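Local coordinates for protein shikimate 5-dehydrogenase (Mycobacterium fortuitum subsp. fortuitum DSM 46621, PDB 4XIJ) that probably catalyses the NADP-dependent reduction of 3-dehydroshikimate to shikimate, the fourth step of the seven-step chorismate pathway, at residues A[32-46]-A[256-270]. Residues are numbered along the deposited sequence; the frame is centred on the assembly and turned at random. Where two conformers were deposited one is given.
Sequences HLAAYRALGLPSWTY and QVEQFTGMPAPKEAM. With EDO (1,2-ethanediol), chain C.
A35 packs its CB among P266 CG (3.7 Å), V257 CG2 and M270 SD, at the apolar centre where the C-terminal helices 246-261 and 267-272 return to the alpha/beta substrate-binding domain of the shikimate dehydrogenase fold. Helix 32-38 crosses helix 256-261 at -52°, and the inverse gamma turn centred on P266 lays its ring against A35 and A38. L39 spreads between this ring and the helix: CG lies against P266 CG, CD1 reaches V257 CG1 and T261 OG1, and CD2 lies against M263 CB and P264 O. One helical turn after A35, A38 CB and A269 CB press together at 3.4 Å, closer than two methyl carbons normally pack. T261 CG2 meets W44 CZ3, Y36 CE1 and L41 CD1; its OG1, at chi1 65°, donates a hydrogen bond to V257 O and accepts one from M263 N in an ST turn.

Toward the buried polar edge, V257 CG2 makes a CH-pi contact over one face of the H32 ring, whose other face takes Y46 CE2. F260 meets H32 obliquely and receives Y36 OH at its edge. Both imidazole nitrogens are engaged, ND1 with Y36 OH at 2.8 Å. Q256, hydrogen-bonded through OE1 to S71 and through NE2 to T99, presents OE1 in the imidazole plane, and H32 NE2 donates to it at 3.0 Å, nearly straight at 165°.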
loop_
_atom_site.group_PDB
_atom_site.type_symbol
_atom_site.label_atom_id
_atom_site.label_comp_id
_atom_site.label_asym_id
_atom_site.label_seq_id
_atom_site.Cartn_x
_atom_site.Cartn_y
_atom_site.Cartn_z
ATOM N N HIS A 32 9.478 -1.515 -11.587
ATOM C CA HIS A 32 10.718 -2.251 -11.354
ATOM C C HIS A 32 11.635 -2.226 -12.561
ATOM O O HIS A 32 12.838 -1.992 -12.402
ATOM C CB HIS A 32 10.449 -3.702 -10.924
ATOM C CG HIS A 32 10.096 -3.854 -9.462
ATOM N ND1 HIS A 32 10.993 -4.322 -8.525
ATOM C CD2 HIS A 32 8.963 -3.549 -8.777
ATOM C CE1 HIS A 32 10.431 -4.306 -7.326
ATOM N NE2 HIS A 32 9.185 -3.856 -7.455
ATOM N N LEU A 33 11.125 -2.461 -13.767
ATOM C CA LEU A 33 12.065 -2.411 -14.918
ATOM C C LEU A 33 12.621 -0.999 -15.108
ATOM O O LEU A 33 13.812 -0.860 -15.442
ATOM C CB LEU A 33 11.411 -2.900 -16.222
ATOM C CG LEU A 33 11.142 -4.417 -16.218
ATOM C CD1 LEU A 33 10.318 -4.759 -17.490
ATOM C CD2 LEU A 33 12.410 -5.262 -16.158
ATOM N N ALA A 34 11.809 0.037 -14.900
ATOM C CA ALA A 34 12.345 1.398 -14.962
ATOM C C ALA A 34 13.471 1.579 -13.945
ATOM O O ALA A 34 14.509 2.177 -14.253
ATOM C CB ALA A 34 11.256 2.406 -14.703
ATOM N N ALA A 35 13.290 1.043 -12.745
ATOM C CA ALA A 35 14.334 1.134 -11.737
ATOM C C ALA A 35 15.580 0.341 -12.086
ATOM O O ALA A 35 16.686 0.876 -11.982
ATOM C CB ALA A 35 13.790 0.647 -10.390
ATOM N N TYR A 36 15.402 -0.898 -12.546
ATOM C CA TYR A 36 16.567 -1.707 -12.837
ATOM C C TYR A 36 17.391 -1.097 -13.959
ATOM O O TYR A 36 18.618 -1.101 -13.888
ATOM C CB TYR A 36 16.195 -3.152 -13.225
ATOM C CG TYR A 36 15.370 -3.920 -12.185
ATOM C CD1 TYR A 36 15.256 -3.498 -10.833
ATOM C CD2 TYR A 36 14.618 -5.051 -12.573
ATOM C CE1 TYR A 36 14.436 -4.228 -9.945
ATOM C CE2 TYR A 36 13.847 -5.775 -11.686
ATOM C CZ TYR A 36 13.746 -5.344 -10.387
ATOM O OH TYR A 36 12.929 -6.038 -9.552
ATOM N N ARG A 37 16.736 -0.535 -14.965
ATOM C CA ARG A 37 17.478 0.106 -16.055
ATOM C C ARG A 37 18.265 1.334 -15.532
ATOM O O ARG A 37 19.449 1.494 -15.844
ATOM C CB ARG A 37 16.486 0.497 -17.162
ATOM C CG ARG A 37 15.973 -0.713 -17.886
ATOM C CD ARG A 37 14.717 -0.442 -18.742
ATOM N NE ARG A 37 14.229 -1.718 -19.242
ATOM C CZ ARG A 37 13.061 -1.914 -19.850
ATOM N NH1 ARG A 37 12.219 -0.909 -20.096
ATOM N NH2 ARG A 37 12.718 -3.145 -20.244
ATOM N N ALA A 38 17.639 2.141 -14.667
ATOM C CA ALA A 38 18.315 3.291 -14.079
ATOM C C ALA A 38 19.496 2.890 -13.168
ATOM O O ALA A 38 20.493 3.621 -13.069
ATOM C CB ALA A 38 17.308 4.140 -13.307
ATOM N N LEU A 39 19.382 1.710 -12.551
ATOM C CA LEU A 39 20.428 1.175 -11.668
ATOM C C LEU A 39 21.510 0.404 -12.413
ATOM O O LEU A 39 22.445 -0.092 -11.788
ATOM C CB LEU A 39 19.794 0.237 -10.627
ATOM C CG LEU A 39 18.909 0.949 -9.601
ATOM C CD1 LEU A 39 18.150 -0.071 -8.821
ATOM C CD2 LEU A 39 19.687 1.881 -8.681
ATOM N N GLY A 40 21.428 0.323 -13.742
ATOM C CA GLY A 40 22.453 -0.388 -14.484
ATOM C C GLY A 40 22.335 -1.886 -14.462
ATOM O O GLY A 40 23.321 -2.624 -14.691
ATOM N N LEU A 41 21.103 -2.357 -14.260
ATOM C CA LEU A 41 20.776 -3.801 -14.297
ATOM C C LEU A 41 19.795 -4.131 -15.419
ATOM O O LEU A 41 18.696 -4.669 -15.166
ATOM C CB LEU A 41 20.164 -4.233 -12.963
ATOM C CG LEU A 41 21.012 -3.866 -11.747
ATOM C CD1 LEU A 41 20.155 -3.978 -10.434
ATOM C CD2 LEU A 41 22.251 -4.781 -11.689
ATOM N N PRO A 42 20.188 -3.849 -16.670
ATOM C CA PRO A 42 19.195 -3.970 -17.763
ATOM C C PRO A 42 18.869 -5.421 -18.148
ATOM O O PRO A 42 17.939 -5.646 -18.925
ATOM C CB PRO A 42 19.877 -3.237 -18.917
ATOM C CG PRO A 42 21.370 -3.463 -18.615
ATOM C CD PRO A 42 21.477 -3.273 -17.140
ATOM N N SER A 43 19.611 -6.406 -17.628
ATOM C CA SER A 43 19.228 -7.765 -17.995
ATOM C C SER A 43 18.441 -8.479 -16.910
ATOM O O SER A 43 18.066 -9.639 -17.103
ATOM C CB SER A 43 20.447 -8.589 -18.416
ATOM O OG SER A 43 21.342 -8.723 -17.346
ATOM N N TRP A 44 18.161 -7.815 -15.781
ATOM C CA TRP A 44 17.199 -8.407 -14.839
ATOM C C TRP A 44 15.830 -8.471 -15.493
ATOM O O TRP A 44 15.447 -7.577 -16.290
ATOM C CB TRP A 44 17.116 -7.571 -13.570
ATOM C CG TRP A 44 18.293 -7.757 -12.614
ATOM C CD1 TRP A 44 19.606 -8.036 -12.927
ATOM C CD2 TRP A 44 18.223 -7.637 -11.214
ATOM N NE1 TRP A 44 20.353 -8.133 -11.771
ATOM C CE2 TRP A 44 19.529 -7.868 -10.704
ATOM C CE3 TRP A 44 17.179 -7.359 -10.317
ATOM C CZ2 TRP A 44 19.817 -7.829 -9.339
ATOM C CZ3 TRP A 44 17.484 -7.307 -8.932
ATOM C CH2 TRP A 44 18.784 -7.573 -8.470
ATOM N N THR A 45 15.068 -9.507 -15.158
ATOM C CA THR A 45 13.735 -9.623 -15.739
ATOM C C THR A 45 12.652 -9.457 -14.665
ATOM O O THR A 45 12.883 -9.724 -13.480
ATOM C CB THR A 45 13.548 -10.960 -16.456
ATOM O OG1 THR A 45 13.794 -12.042 -15.540
ATOM C CG2 THR A 45 14.503 -11.051 -17.651
ATOM N N TYR A 46 11.472 -9.027 -15.094
ATOM C CA TYR A 46 10.343 -8.853 -14.192
ATOM C C TYR A 46 9.088 -9.237 -14.931
ATOM O O TYR A 46 8.669 -8.504 -15.832
ATOM C CB TYR A 46 10.257 -7.406 -13.677
ATOM C CG TYR A 46 9.416 -7.303 -12.443
ATOM C CD1 TYR A 46 8.055 -7.508 -12.526
ATOM C CD2 TYR A 46 9.980 -7.015 -11.196
ATOM C CE1 TYR A 46 7.266 -7.452 -11.436
ATOM C CE2 TYR A 46 9.160 -6.950 -10.019
ATOM C CZ TYR A 46 7.785 -7.182 -10.191
ATOM O OH TYR A 46 6.896 -7.109 -9.189
ATOM N N GLN A 256 10.434 -2.116 -2.336
ATOM C CA GLN A 256 10.720 -3.381 -3.002
ATOM C C GLN A 256 12.004 -3.311 -3.809
ATOM O O GLN A 256 12.834 -4.234 -3.759
ATOM C CB GLN A 256 9.575 -3.768 -3.921
ATOM C CG GLN A 256 8.276 -4.013 -3.153
ATOM C CD GLN A 256 7.151 -4.431 -4.041
ATOM O OE1 GLN A 256 7.148 -4.084 -5.229
ATOM N NE2 GLN A 256 6.176 -5.143 -3.486
ATOM N N VAL A 257 12.187 -2.219 -4.567
ATOM C CA VAL A 257 13.406 -2.092 -5.385
ATOM C C VAL A 257 14.645 -2.111 -4.479
ATOM O O VAL A 257 15.650 -2.789 -4.826
ATOM C CB VAL A 257 13.365 -0.833 -6.254
ATOM C CG1 VAL A 257 14.762 -0.503 -6.871
ATOM C CG2 VAL A 257 12.287 -1.004 -7.346
ATOM N N GLU A 258 14.581 -1.414 -3.328
ATOM C CA GLU A 258 15.741 -1.363 -2.466
ATOM C C GLU A 258 16.023 -2.751 -1.886
ATOM O O GLU A 258 17.193 -3.184 -1.800
ATOM C CB GLU A 258 15.551 -0.320 -1.368
ATOM C CG GLU A 258 15.503 1.053 -1.972
ATOM C CD GLU A 258 15.601 2.149 -0.925
ATOM O OE1 GLU A 258 15.522 1.859 0.294
ATOM O OE2 GLU A 258 15.744 3.332 -1.323
ATOM N N GLN A 259 14.981 -3.466 -1.466
ATOM C CA GLN A 259 15.211 -4.791 -0.920
ATOM C C GLN A 259 15.710 -5.793 -1.963
ATOM O O GLN A 259 16.514 -6.694 -1.636
ATOM C CB GLN A 259 13.930 -5.326 -0.261
ATOM C CG GLN A 259 13.597 -4.534 1.017
ATOM C CD GLN A 259 12.423 -5.121 1.767
ATOM O OE1 GLN A 259 12.373 -6.321 1.997
ATOM N NE2 GLN A 259 11.456 -4.284 2.145
ATOM N N PHE A 260 15.212 -5.684 -3.205
ATOM C CA PHE A 260 15.618 -6.666 -4.224
ATOM C C PHE A 260 17.050 -6.387 -4.710
ATOM O O PHE A 260 17.796 -7.330 -5.013
ATOM C CB PHE A 260 14.715 -6.652 -5.462
ATOM C CG PHE A 260 13.248 -7.098 -5.252
ATOM C CD1 PHE A 260 12.713 -7.387 -3.983
ATOM C CD2 PHE A 260 12.399 -7.201 -6.371
ATOM C CE1 PHE A 260 11.373 -7.753 -3.841
ATOM C CE2 PHE A 260 11.030 -7.567 -6.234
ATOM C CZ PHE A 260 10.531 -7.842 -4.959
ATOM N N THR A 261 17.403 -5.110 -4.861
ATOM C CA THR A 261 18.694 -4.767 -5.510
ATOM C C THR A 261 19.797 -4.423 -4.555
ATOM O O THR A 261 20.952 -4.418 -4.953
ATOM C CB THR A 261 18.571 -3.556 -6.465
ATOM O OG1 THR A 261 18.246 -2.394 -5.691
ATOM C CG2 THR A 261 17.496 -3.821 -7.507
ATOM N N GLY A 262 19.438 -4.095 -3.319
ATOM C CA GLY A 262 20.409 -3.576 -2.361
ATOM C C GLY A 262 20.907 -2.165 -2.640
ATOM O O GLY A 262 21.877 -1.721 -2.003
ATOM N N MET A 263 20.266 -1.466 -3.572
ATOM C CA MET A 263 20.672 -0.120 -3.979
ATOM C C MET A 263 19.568 0.879 -3.618
ATOM O O MET A 263 18.381 0.524 -3.588
ATOM C CB MET A 263 20.967 -0.097 -5.481
ATOM C CG MET A 263 21.764 -1.327 -5.929
ATOM S SD MET A 263 21.963 -1.430 -7.722
ATOM C CE MET A 263 23.051 -0.058 -7.762
ATOM N N PRO A 264 19.931 2.137 -3.341
ATOM C CA PRO A 264 18.912 3.179 -3.128
ATOM C C PRO A 264 17.979 3.308 -4.331
ATOM O O PRO A 264 18.424 3.182 -5.484
ATOM C CB PRO A 264 19.740 4.438 -2.934
ATOM C CG PRO A 264 21.063 3.903 -2.408
ATOM C CD PRO A 264 21.291 2.656 -3.191
ATOM N N ALA A 265 16.682 3.477 -4.074
ATOM C CA ALA A 265 15.721 3.581 -5.174
ATOM C C ALA A 265 16.071 4.754 -6.086
ATOM O O ALA A 265 16.363 5.827 -5.616
ATOM C CB ALA A 265 14.273 3.704 -4.637
ATOM N N PRO A 266 16.021 4.554 -7.410
ATOM C CA PRO A 266 16.291 5.654 -8.347
ATOM C C PRO A 266 14.983 6.419 -8.506
ATOM O O PRO A 266 14.149 6.113 -9.363
ATOM C CB PRO A 266 16.709 4.928 -9.632
ATOM C CG PRO A 266 15.908 3.622 -9.581
ATOM C CD PRO A 266 15.813 3.271 -8.089
ATOM N N LYS A 267 14.782 7.398 -7.647
ATOM C CA LYS A 267 13.413 7.919 -7.497
ATOM C C LYS A 267 12.930 8.702 -8.714
ATOM O O LYS A 267 11.755 8.582 -9.081
ATOM C CB LYS A 267 13.274 8.787 -6.236
ATOM C CG LYS A 267 13.549 8.016 -4.954
ATOM C CD LYS A 267 13.166 8.767 -3.689
ATOM C CE LYS A 267 13.230 7.832 -2.507
ATOM N NZ LYS A 267 12.797 8.478 -1.209
ATOM N N GLU A 268 13.795 9.496 -9.359
ATOM C CA GLU A 268 13.335 10.264 -10.511
ATOM C C GLU A 268 12.988 9.318 -11.643
ATOM O O GLU A 268 12.021 9.544 -12.401
ATOM C CB GLU A 268 14.373 11.308 -10.950
ATOM C CG GLU A 268 14.345 12.573 -10.042
ATOM C CD GLU A 268 13.051 13.419 -10.170
ATOM O OE1 GLU A 268 12.961 14.225 -11.160
ATOM O OE2 GLU A 268 12.157 13.307 -9.291
ATOM N N ALA A 269 13.787 8.270 -11.820
ATOM C CA ALA A 269 13.523 7.313 -12.913
ATOM C C ALA A 269 12.180 6.619 -12.650
ATOM O O ALA A 269 11.393 6.415 -13.575
ATOM C CB ALA A 269 14.650 6.313 -13.004
ATOM N N MET A 270 11.901 6.268 -11.401
ATOM C CA MET A 270 10.623 5.613 -11.093
ATOM C C MET A 270 9.447 6.578 -11.233
ATOM O O MET A 270 8.371 6.184 -11.686
ATOM C CB MET A 270 10.698 5.003 -9.683
ATOM C CG MET A 270 11.700 3.840 -9.691
ATOM S SD MET A 270 11.921 3.079 -8.080
ATOM C CE MET A 270 10.353 2.178 -7.873
HETATM C C1 EDO C . 16.354 10.547 -8.019
HETATM O O1 EDO C . 16.646 9.866 -9.189
HETATM C C2 EDO C . 17.405 10.058 -7.081
HETATM O O2 EDO C . 16.796 9.052 -6.266
#